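PDB 3TCS: racemase, putative from Roseobacter denitrificans, which binds magnesium and D-alanine and, as a member of the mandelate racemase/muconate lactonizing enzyme family, probably acts on carboxylate substrates as a racemase or hydro-lyase. Local coordinates for residues G106-I111 against G285-T290; M141-T146 against R178-G183. All coordinates share one frame; numbering follows the deposited sequence.

Contact 1 of 2, residues G106-I111 against G285-T290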
loop_
_atom_site.group_PDB
_atom_site.type_symbol
_atom_site.label_atom_id
_atom_site.label_comp_id
_atom_site.label_asym_id
_atom_site.label_seq_id
_atom_site.Cartn_x
_atom_site.Cartn_y
_atom_site.Cartn_z
ATOM N N GLY B 106 0.286 -6.821 -14.017
ATOM C CA GLY B 106 0.118 -8.017 -14.824
ATOM C C GLY B 106 -0.808 -7.797 -16.005
ATOM O O GLY B 106 -0.562 -8.299 -17.105
ATOM N N VAL B 107 -1.886 -7.051 -15.788
ATOM C CA VAL B 107 -2.813 -6.794 -16.882
ATOM C C VAL B 107 -2.173 -5.809 -17.857
ATOM O O VAL B 107 -2.283 -5.963 -19.074
ATOM C CB VAL B 107 -4.152 -6.224 -16.371
ATOM C CG1 VAL B 107 -5.098 -5.998 -17.550
ATOM C CG2 VAL B 107 -4.780 -7.191 -15.370
ATOM N N ASP B 108 -1.492 -4.804 -17.310
ATOM C CA ASP B 108 -0.818 -3.796 -18.123
ATOM C C ASP B 108 0.220 -4.424 -19.053
ATOM O O ASP B 108 0.201 -4.192 -20.262
ATOM C CB ASP B 108 -0.134 -2.763 -17.220
ATOM C CG ASP B 108 0.902 -1.925 -17.964
ATOM O OD1 ASP B 108 0.657 -0.722 -18.189
ATOM O OD2 ASP B 108 1.968 -2.473 -18.325
ATOM N N THR B 109 1.121 -5.223 -18.496
ATOM C CA THR B 109 2.155 -5.830 -19.319
ATOM C C THR B 109 1.597 -6.805 -20.351
ATOM O O THR B 109 2.165 -6.942 -21.430
ATOM C CB THR B 109 3.252 -6.513 -18.460
ATOM O OG1 THR B 109 2.662 -7.450 -17.555
ATOM C CG2 THR B 109 4.028 -5.455 -17.670
ATOM N N ALA B 110 0.483 -7.466 -20.039
ATOM C CA ALA B 110 -0.127 -8.395 -20.997
ATOM C C ALA B 110 -0.718 -7.593 -22.160
ATOM O O ALA B 110 -0.698 -8.028 -23.316
ATOM C CB ALA B 110 -1.225 -9.221 -20.314
ATOM N N ILE B 111 -1.242 -6.414 -21.847
ATOM C CA ILE B 111 -1.820 -5.550 -22.864
ATOM C C ILE B 111 -0.723 -5.043 -23.798
ATOM O O ILE B 111 -0.927 -4.961 -25.003
ATOM C CB ILE B 111 -2.591 -4.373 -22.207
ATOM C CG1 ILE B 111 -3.876 -4.913 -21.573
ATOM C CG2 ILE B 111 -2.891 -3.284 -23.227
ATOM C CD1 ILE B 111 -4.680 -3.879 -20.804
ATOM N N GLY B 285 3.093 -0.864 -10.900
ATOM C CA GLY B 285 1.790 -0.981 -11.534
ATOM C C GLY B 285 1.796 -1.167 -13.039
ATOM O O GLY B 285 0.739 -1.151 -13.670
ATOM N N GLY B 286 2.971 -1.342 -13.629
ATOM C CA GLY B 286 3.019 -1.567 -15.060
ATOM C C GLY B 286 3.789 -0.545 -15.865
ATOM O O GLY B 286 4.331 0.422 -15.322
ATOM N N ILE B 287 3.831 -0.777 -17.175
ATOM C CA ILE B 287 4.527 0.097 -18.113
ATOM C C ILE B 287 3.949 1.514 -18.138
ATOM O O ILE B 287 4.683 2.492 -18.011
ATOM C CB ILE B 287 4.467 -0.490 -19.542
ATOM C CG1 ILE B 287 5.284 -1.786 -19.606
ATOM C CG2 ILE B 287 4.976 0.528 -20.556
ATOM C CD1 ILE B 287 6.772 -1.594 -19.383
ATOM N N CYS B 288 2.636 1.627 -18.308
ATOM C CA CYS B 288 2.006 2.943 -18.360
ATOM C C CYS B 288 2.356 3.799 -17.151
ATOM O O CYS B 288 2.757 4.953 -17.290
ATOM C CB CYS B 288 0.488 2.805 -18.466
ATOM S SG CYS B 288 -0.056 2.139 -20.040
ATOM N N ARG B 289 2.214 3.235 -15.960
ATOM C CA ARG B 289 2.517 3.986 -14.755
ATOM C C ARG B 289 4.012 4.261 -14.627
ATOM O O ARG B 289 4.411 5.322 -14.149
ATOM C CB ARG B 289 1.955 3.247 -13.536
ATOM C CG ARG B 289 0.414 3.320 -13.470
ATOM C CD ARG B 289 -0.161 2.354 -12.451
ATOM N NE ARG B 289 0.481 2.508 -11.153
ATOM C CZ ARG B 289 0.131 3.399 -10.231
ATOM N NH1 ARG B 289 -0.881 4.235 -10.444
ATOM N NH2 ARG B 289 0.813 3.462 -9.095
ATOM N N THR B 290 4.847 3.327 -15.072
ATOM C CA THR B 290 6.288 3.555 -15.012
ATOM C C THR B 290 6.653 4.712 -15.953
ATOM O O THR B 290 7.512 5.535 -15.633
ATOM C CB THR B 290 7.081 2.292 -15.412
ATOM O OG1 THR B 290 6.798 1.240 -14.478
ATOM C CG2 THR B 290 8.577 2.578 -15.400
HETATM O O HOH W 1 0.793 0.731 -15.787
#
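The side chain of Asp108 lies over Gly286 and the first turn of helix 287-300, its OD2 3.5 Å from Gly286 CA. A chi1 of 164°, with CG pointing opposite the backbone N, carries the carboxylate out to the start of that helix. Each oxygen takes one backbone N-H of the turn. Ile287 N gives to OD2 at 2.8 Å, from above the carboxylate plane, whereas Cys288 N gives to OD1 at 3.1 Å on the syn side in a nearly straight bond (166°). Asp108 thus binds two N-H groups at the helix N-terminus, and the helix end probably stabilises its negative charge. A water donates to OD1 and to Gly285 O and accepts from Arg289 N, 2.9 Å away, so the third N-H of the turn is tied in as well. Gly286, the N-cap residue, has to be bare: a CB there would run into Asp108 CG. With an alanine in place of Asp108, the N-H groups of Ile287 and Cys288 would probably lose their acceptor, and the water one of its partners. Beside the carboxylate, Thr109 CG2 rests 4.3 Å from Ile287 CG1, while Thr109 OG1 turns to Ala105 O and Gln52 N. Helix 98-119, from the N-terminal family region, here meets a helix of the barrel, with Leu81 of helix 81-91 touching both Asp108 and Cys288 and Val107 packing on helix 58-73.

Contact 2 of 2, residues M141-T146 against R178-G183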
loop_
_atom_site.group_PDB
_atom_site.type_symbol
_atom_site.label_atom_id
_atom_site.label_comp_id
_atom_site.label_asym_id
_atom_site.label_seq_id
_atom_site.Cartn_x
_atom_site.Cartn_y
_atom_site.Cartn_z
ATOM N N MET B 141 22.683 -10.335 -4.972
ATOM C CA MET B 141 21.589 -10.117 -4.026
ATOM C C MET B 141 21.956 -10.504 -2.594
ATOM O O MET B 141 21.256 -10.149 -1.646
ATOM C CB MET B 141 20.373 -10.951 -4.440
ATOM C CG MET B 141 19.900 -10.737 -5.858
ATOM S SD MET B 141 19.295 -9.073 -6.123
ATOM C CE MET B 141 19.627 -8.873 -7.873
ATOM N N LYS B 142 23.059 -11.225 -2.446
ATOM C CA LYS B 142 23.491 -11.721 -1.146
ATOM C C LYS B 142 24.276 -10.814 -0.213
ATOM O O LYS B 142 25.037 -9.951 -0.641
ATOM C CB LYS B 142 24.297 -13.006 -1.345
ATOM C CG LYS B 142 23.507 -14.154 -1.950
ATOM C CD LYS B 142 24.400 -15.364 -2.178
ATOM C CE LYS B 142 23.595 -16.576 -2.619
ATOM N NZ LYS B 142 24.454 -17.778 -2.801
ATOM N N ARG B 143 24.064 -11.041 1.080
ATOM C CA ARG B 143 24.765 -10.348 2.150
ATOM C C ARG B 143 25.459 -11.430 2.972
ATOM O O ARG B 143 26.447 -11.175 3.661
ATOM C CB ARG B 143 23.795 -9.564 3.029
ATOM C CG ARG B 143 23.450 -8.212 2.455
ATOM C CD ARG B 143 22.739 -7.341 3.463
ATOM N NE ARG B 143 22.602 -5.984 2.952
ATOM C CZ ARG B 143 21.739 -5.620 2.012
ATOM N NH1 ARG B 143 20.913 -6.510 1.475
ATOM N NH2 ARG B 143 21.723 -4.368 1.585
ATOM N N ASP B 144 24.930 -12.647 2.885
ATOM C CA ASP B 144 25.505 -13.782 3.599
ATOM C C ASP B 144 26.541 -14.453 2.709
ATOM O O ASP B 144 26.511 -15.663 2.488
ATOM C CB ASP B 144 24.421 -14.790 3.986
ATOM C CG ASP B 144 23.499 -15.127 2.836
ATOM O OD1 ASP B 144 23.996 -15.531 1.763
ATOM O OD2 ASP B 144 22.270 -14.986 3.006
ATOM N N ILE B 145 27.437 -13.641 2.168
ATOM C CA ILE B 145 28.517 -14.124 1.322
ATOM C C ILE B 145 29.683 -13.224 1.691
ATOM O O ILE B 145 29.525 -12.011 1.791
ATOM C CB ILE B 145 28.178 -13.991 -0.189
ATOM C CG1 ILE B 145 29.315 -14.585 -1.024
ATOM C CG2 ILE B 145 27.937 -12.535 -0.560
ATOM C CD1 ILE B 145 29.087 -14.522 -2.524
ATOM N N THR B 146 30.845 -13.812 1.932
ATOM C CA THR B 146 31.999 -13.015 2.313
ATOM C C THR B 146 32.479 -12.164 1.145
ATOM O O THR B 146 32.265 -12.507 -0.019
ATOM C CB THR B 146 33.171 -13.902 2.765
ATOM O OG1 THR B 146 33.625 -14.683 1.654
ATOM C CG2 THR B 146 32.740 -14.832 3.892
ATOM N N ARG B 178 22.906 -1.395 11.489
ATOM C CA ARG B 178 23.780 -2.538 11.737
ATOM C C ARG B 178 24.217 -3.207 10.432
ATOM O O ARG B 178 23.467 -3.233 9.457
ATOM C CB ARG B 178 23.074 -3.549 12.650
ATOM C CG ARG B 178 22.813 -3.001 14.055
ATOM C CD ARG B 178 22.456 -4.095 15.055
ATOM N NE ARG B 178 21.071 -4.551 14.941
ATOM C CZ ARG B 178 20.010 -3.818 15.269
ATOM N NH1 ARG B 178 20.165 -2.584 15.734
ATOM N NH2 ARG B 178 18.788 -4.323 15.137
ATOM N N ASP B 179 25.440 -3.733 10.420
ATOM C CA ASP B 179 25.995 -4.403 9.241
ATOM C C ASP B 179 25.666 -5.898 9.313
ATOM O O ASP B 179 25.265 -6.391 10.370
ATOM C CB ASP B 179 27.516 -4.210 9.211
ATOM C CG ASP B 179 28.095 -4.286 7.808
ATOM O OD1 ASP B 179 27.435 -4.846 6.906
ATOM O OD2 ASP B 179 29.224 -3.791 7.605
ATOM N N GLU B 180 25.823 -6.620 8.203
ATOM C CA GLU B 180 25.538 -8.060 8.195
ATOM C C GLU B 180 26.384 -8.688 9.305
ATOM O O GLU B 180 25.975 -9.648 9.959
ATOM C CB GLU B 180 25.891 -8.675 6.839
ATOM C CG GLU B 180 25.375 -10.099 6.650
ATOM C CD GLU B 180 23.850 -10.184 6.610
ATOM O OE1 GLU B 180 23.179 -9.133 6.676
ATOM O OE2 GLU B 180 23.317 -11.308 6.511
ATOM N N TRP B 181 27.577 -8.135 9.486
ATOM C CA TRP B 181 28.495 -8.526 10.548
ATOM C C TRP B 181 29.533 -7.419 10.629
ATOM O O TRP B 181 29.783 -6.716 9.649
ATOM C CB TRP B 181 29.139 -9.907 10.307
ATOM C CG TRP B 181 30.063 -10.043 9.138
ATOM C CD1 TRP B 181 31.328 -9.524 9.010
ATOM C CD2 TRP B 181 29.812 -10.785 7.942
ATOM N NE1 TRP B 181 31.873 -9.906 7.804
ATOM C CE2 TRP B 181 30.963 -10.679 7.131
ATOM C CE3 TRP B 181 28.721 -11.534 7.477
ATOM C CZ2 TRP B 181 31.054 -11.296 5.877
ATOM C CZ3 TRP B 181 28.812 -12.146 6.235
ATOM C CH2 TRP B 181 29.972 -12.022 5.449
ATOM N N PRO B 182 30.126 -7.221 11.809
ATOM C CA PRO B 182 31.132 -6.176 12.002
ATOM C C PRO B 182 32.217 -6.092 10.933
ATOM O O PRO B 182 32.951 -7.052 10.694
ATOM C CB PRO B 182 31.687 -6.495 13.387
ATOM C CG PRO B 182 30.468 -7.020 14.100
ATOM C CD PRO B 182 29.890 -7.957 13.065
ATOM N N GLY B 183 32.292 -4.934 10.283
ATOM C CA GLY B 183 33.302 -4.698 9.267
ATOM C C GLY B 183 33.090 -5.243 7.866
ATOM O O GLY B 183 33.957 -5.066 7.010
#
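A chi1 of -169°, which sets CG opposite the backbone N, and a bend at the next bond (chi2 66°) let Glu180 lay its carboxylate against the aliphatic start of Arg143, while Trp181, with chi1 at 66°, swings the six-membered end of its indole toward residues 143-146. The setting is a TIM barrel: both segments are loops that follow neighbouring parallel strands, 132-139 and 165-169, and each leads into a helix. Glu180 and Arg143 cross at about a right angle. Glu180 CD sits 3.6 Å from Arg143 CB, and Glu180 CG reaches Arg143 O at 3.4 Å. Although opposite in charge, the two form no salt bridge, since Arg143 NE stays 4.9 Å from Glu180 OE1. The extended arginine chain carries its guanidinium inward instead, where NE and NH2 give hydrogen bonds to Gly171 O and Ala170 O. This leaves the Arg143 side chain about 5 Å from that of Asp205, a magnesium ligand, and about 7 Å from the bound D-alanine, which Met141 of the same loop touches. Toward the outside, Asp144 centres an inverse gamma turn, and the carbonyls of Arg143 and Ile145 on its two sides approach Trp181 CZ3 and CH2. Arg184 links the loops further, by a hydrogen bond to Ile145 O and a cation-pi contact with Trp181. At the far end of the ring, Thr146 CA lies in the indole plane, meeting its edge 3.9 Å from Trp181 CH2.

Overall arrangement
Contacts 1 and 2 lie on opposite sides of the chain's centre, their own centres 35 Å apart and their nearest atoms about 18 Å apart. Along the chain, contact 2 is nested inside the loop that contact 1 closes: 106-111 comes first, then 141-146 and 178-183, and finally 285-290. Contact 1 is buried and joins helix 98-119 to helix 287-300 of the barrel, away from the annotated sites. Contact 2 is a surface contact between two loops that follow adjacent barrel strands; loop 141-146 also lines the D-alanine pocket. One therefore ties the N-terminal region to the barrel, whereas the other packs loops together beside the ligand-binding end.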